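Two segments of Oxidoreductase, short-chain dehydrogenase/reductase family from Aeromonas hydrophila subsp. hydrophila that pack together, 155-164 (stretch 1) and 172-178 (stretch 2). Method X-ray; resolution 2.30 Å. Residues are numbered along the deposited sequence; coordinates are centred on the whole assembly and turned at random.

Stretch 1 (155-164) MRGFLESLRA
Stretch 2 (172-178) RLVNLYP

Residues 155-164 form a helix, phi/psi near -65/-40, with i to i+4 bonds such as Arg 163 N to Leu 159 O (2.7 Å). Residues 172-178 form an extended strand: for 172-176 phi is -102 to -121° and psi about 130°; Tyr 177 is -125/82 and Pro 178 -79/109. The two run nearly antiparallel: their axes approach to 8.8 Å and their N-to-C directions differ by 153°. Arg 163 and Leu 173 mark the register, with their CA atoms 5.8 Å apart. Strand alternation points Leu 173, Asn 175 and Tyr 177 (all chi1 m) toward the helix.

Leu 173 (chi2 57°) makes the apolar contact, its CD2 3.9 Å from Leu 162 CG (t, p). Leu 173 CD2 also lies against the helix backbone, 3.6 Å from Leu 159 O. Leu 159 (m, t) packs against the Asn 175 side chain.

One direct hydrogen bond crosses the interface: Arg 163 NH1 donates to Leu 173 O at 2.8 Å and 175°. Chi angles of 64°, 143°, 56° and 122° fold its side chain so that the carbonyl meets the guanidinium edge.

Within the helix, extended Arg 156 (t, t, t) salt-bridges Glu 160 (m, t) through NE to OE2, 2.9 Å. Water 1 extends this pair to the strand, donating to Glu 160 OE2 (2.7 Å) and accepting from Tyr 177 OH (2.6 Å). Tyr 177 OH also sits over one guanidinium face, 3.4 Å from Arg 156 NE at a poor hydrogen-bonding angle.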

# COMPACT_ATOMS: atom_id res chain seq x y z
N MSE A 155 2.32 -0.70 18.89
CA MSE A 155 1.21 -1.34 18.17
C MSE A 155 1.71 -2.19 17.01
O MSE A 155 1.23 -3.30 16.80
CB MSE A 155 0.22 -0.29 17.63
CG MSE A 155 -0.62 0.35 18.72
SE MSE A 155 -1.91 1.65 18.02
CE MSE A 155 -0.75 3.19 17.76
N ARG A 156 2.65 -1.65 16.25
CA ARG A 156 3.29 -2.36 15.17
C ARG A 156 4.06 -3.57 15.68
O ARG A 156 4.01 -4.64 15.07
CB ARG A 156 4.23 -1.43 14.42
CG ARG A 156 4.82 -2.03 13.16
CD ARG A 156 5.56 -0.96 12.39
NE ARG A 156 6.07 -1.46 11.11
CZ ARG A 156 6.50 -0.69 10.12
NH1 ARG A 156 6.50 0.63 10.24
NH2 ARG A 156 6.95 -1.26 9.00
N GLY A 157 4.76 -3.40 16.81
CA GLY A 157 5.49 -4.52 17.41
C GLY A 157 4.54 -5.67 17.67
O GLY A 157 4.75 -6.77 17.18
N PHE A 158 3.47 -5.39 18.40
CA PHE A 158 2.44 -6.38 18.72
C PHE A 158 1.88 -7.06 17.46
O PHE A 158 1.87 -8.28 17.37
CB PHE A 158 1.29 -5.73 19.53
CG PHE A 158 0.10 -6.64 19.71
CD1 PHE A 158 0.14 -7.68 20.64
CD2 PHE A 158 -1.04 -6.49 18.93
CE1 PHE A 158 -0.95 -8.54 20.79
CE2 PHE A 158 -2.13 -7.35 19.07
CZ PHE A 158 -2.09 -8.37 20.02
N LEU A 159 1.45 -6.27 16.49
CA LEU A 159 0.73 -6.80 15.32
C LEU A 159 1.56 -7.64 14.37
O LEU A 159 1.09 -8.67 13.88
CB LEU A 159 0.04 -5.69 14.54
CG LEU A 159 -1.04 -4.91 15.28
CD1 LEU A 159 -1.35 -3.66 14.47
CD2 LEU A 159 -2.30 -5.75 15.55
N GLU A 160 2.79 -7.20 14.09
CA GLU A 160 3.70 -7.95 13.21
C GLU A 160 4.17 -9.23 13.88
O GLU A 160 4.54 -10.20 13.21
CB GLU A 160 4.92 -7.11 12.79
CG GLU A 160 4.58 -5.95 11.81
CD GLU A 160 5.81 -5.19 11.31
OE1 GLU A 160 6.95 -5.54 11.70
OE2 GLU A 160 5.63 -4.23 10.52
N SER A 161 4.20 -9.21 15.21
CA SER A 161 4.49 -10.39 16.00
C SER A 161 3.27 -11.31 16.01
O SER A 161 3.41 -12.54 16.01
CB SER A 161 4.90 -9.99 17.41
OG SER A 161 4.89 -11.10 18.28
N LEU A 162 2.08 -10.73 16.03
CA LEU A 162 0.86 -11.52 15.96
C LEU A 162 0.68 -12.12 14.57
O LEU A 162 0.25 -13.28 14.44
CB LEU A 162 -0.37 -10.68 16.33
CG LEU A 162 -1.73 -11.39 16.32
CD1 LEU A 162 -1.70 -12.65 17.21
CD2 LEU A 162 -2.83 -10.46 16.76
N ARG A 163 1.00 -11.35 13.53
CA ARG A 163 0.85 -11.85 12.16
C ARG A 163 1.81 -12.99 11.82
O ARG A 163 1.41 -13.93 11.13
CB ARG A 163 0.89 -10.75 11.10
CG ARG A 163 2.18 -9.98 10.97
CD ARG A 163 2.51 -9.63 9.52
NE ARG A 163 1.45 -8.88 8.85
CZ ARG A 163 1.61 -7.68 8.29
NH1 ARG A 163 0.60 -7.10 7.68
NH2 ARG A 163 2.78 -7.06 8.33
N ALA A 164 3.04 -12.92 12.32
CA ALA A 164 4.01 -14.00 12.12
C ALA A 164 3.58 -15.28 12.87
O ALA A 164 3.89 -16.40 12.44
CB ALA A 164 5.40 -13.57 12.55
N ARG A 172 -6.02 -12.91 8.01
CA ARG A 172 -4.97 -12.08 7.41
C ARG A 172 -4.81 -10.79 8.19
O ARG A 172 -5.80 -10.15 8.51
CB ARG A 172 -5.33 -11.76 5.95
CG ARG A 172 -5.12 -12.91 4.98
CD ARG A 172 -5.90 -12.73 3.68
NE ARG A 172 -5.92 -13.99 2.92
CZ ARG A 172 -6.66 -14.23 1.84
NH1 ARG A 172 -7.48 -13.30 1.35
NH2 ARG A 172 -6.59 -15.41 1.24
N LEU A 173 -3.57 -10.39 8.49
CA LEU A 173 -3.32 -9.10 9.13
C LEU A 173 -2.82 -8.09 8.12
O LEU A 173 -1.85 -8.34 7.39
CB LEU A 173 -2.43 -9.21 10.39
CG LEU A 173 -3.20 -9.43 11.71
CD1 LEU A 173 -4.07 -10.69 11.61
CD2 LEU A 173 -2.31 -9.50 12.99
N VAL A 174 -3.54 -6.97 8.06
CA VAL A 174 -3.25 -5.85 7.17
C VAL A 174 -3.03 -4.60 8.04
O VAL A 174 -3.86 -4.26 8.89
CB VAL A 174 -4.39 -5.61 6.15
CG1 VAL A 174 -4.07 -4.40 5.25
CG2 VAL A 174 -4.64 -6.89 5.26
N ASN A 175 -1.89 -3.96 7.84
CA ASN A 175 -1.55 -2.77 8.62
C ASN A 175 -1.54 -1.53 7.71
O ASN A 175 -0.87 -1.52 6.71
CB ASN A 175 -0.20 -2.96 9.30
CG ASN A 175 -0.22 -4.04 10.36
OD1 ASN A 175 -1.25 -4.33 10.98
ND2 ASN A 175 0.94 -4.64 10.58
N LEU A 176 -2.29 -0.49 8.06
CA LEU A 176 -2.46 0.67 7.20
C LEU A 176 -1.93 1.93 7.90
O LEU A 176 -2.27 2.16 9.05
CB LEU A 176 -3.95 0.86 6.85
CG LEU A 176 -4.71 -0.40 6.38
CD1 LEU A 176 -6.20 -0.24 6.52
CD2 LEU A 176 -4.35 -0.81 4.97
N TYR A 177 -1.14 2.73 7.18
CA TYR A 177 -0.43 3.87 7.75
C TYR A 177 -0.72 5.20 7.03
O TYR A 177 0.03 5.60 6.14
CB TYR A 177 1.08 3.59 7.73
CG TYR A 177 1.48 2.32 8.44
CD1 TYR A 177 1.30 1.05 7.84
CD2 TYR A 177 2.07 2.38 9.69
CE1 TYR A 177 1.71 -0.12 8.49
CE2 TYR A 177 2.48 1.24 10.36
CZ TYR A 177 2.31 -0.01 9.76
OH TYR A 177 2.70 -1.14 10.45
N PRO A 178 -1.82 5.85 7.36
CA PRO A 178 -2.06 7.21 6.86
C PRO A 178 -1.26 8.18 7.69
O PRO A 178 -1.59 8.38 8.85
CB PRO A 178 -3.55 7.45 7.18
CG PRO A 178 -4.06 6.21 7.86
CD PRO A 178 -2.87 5.40 8.29
O HOH W 1 3.43 -3.33 9.30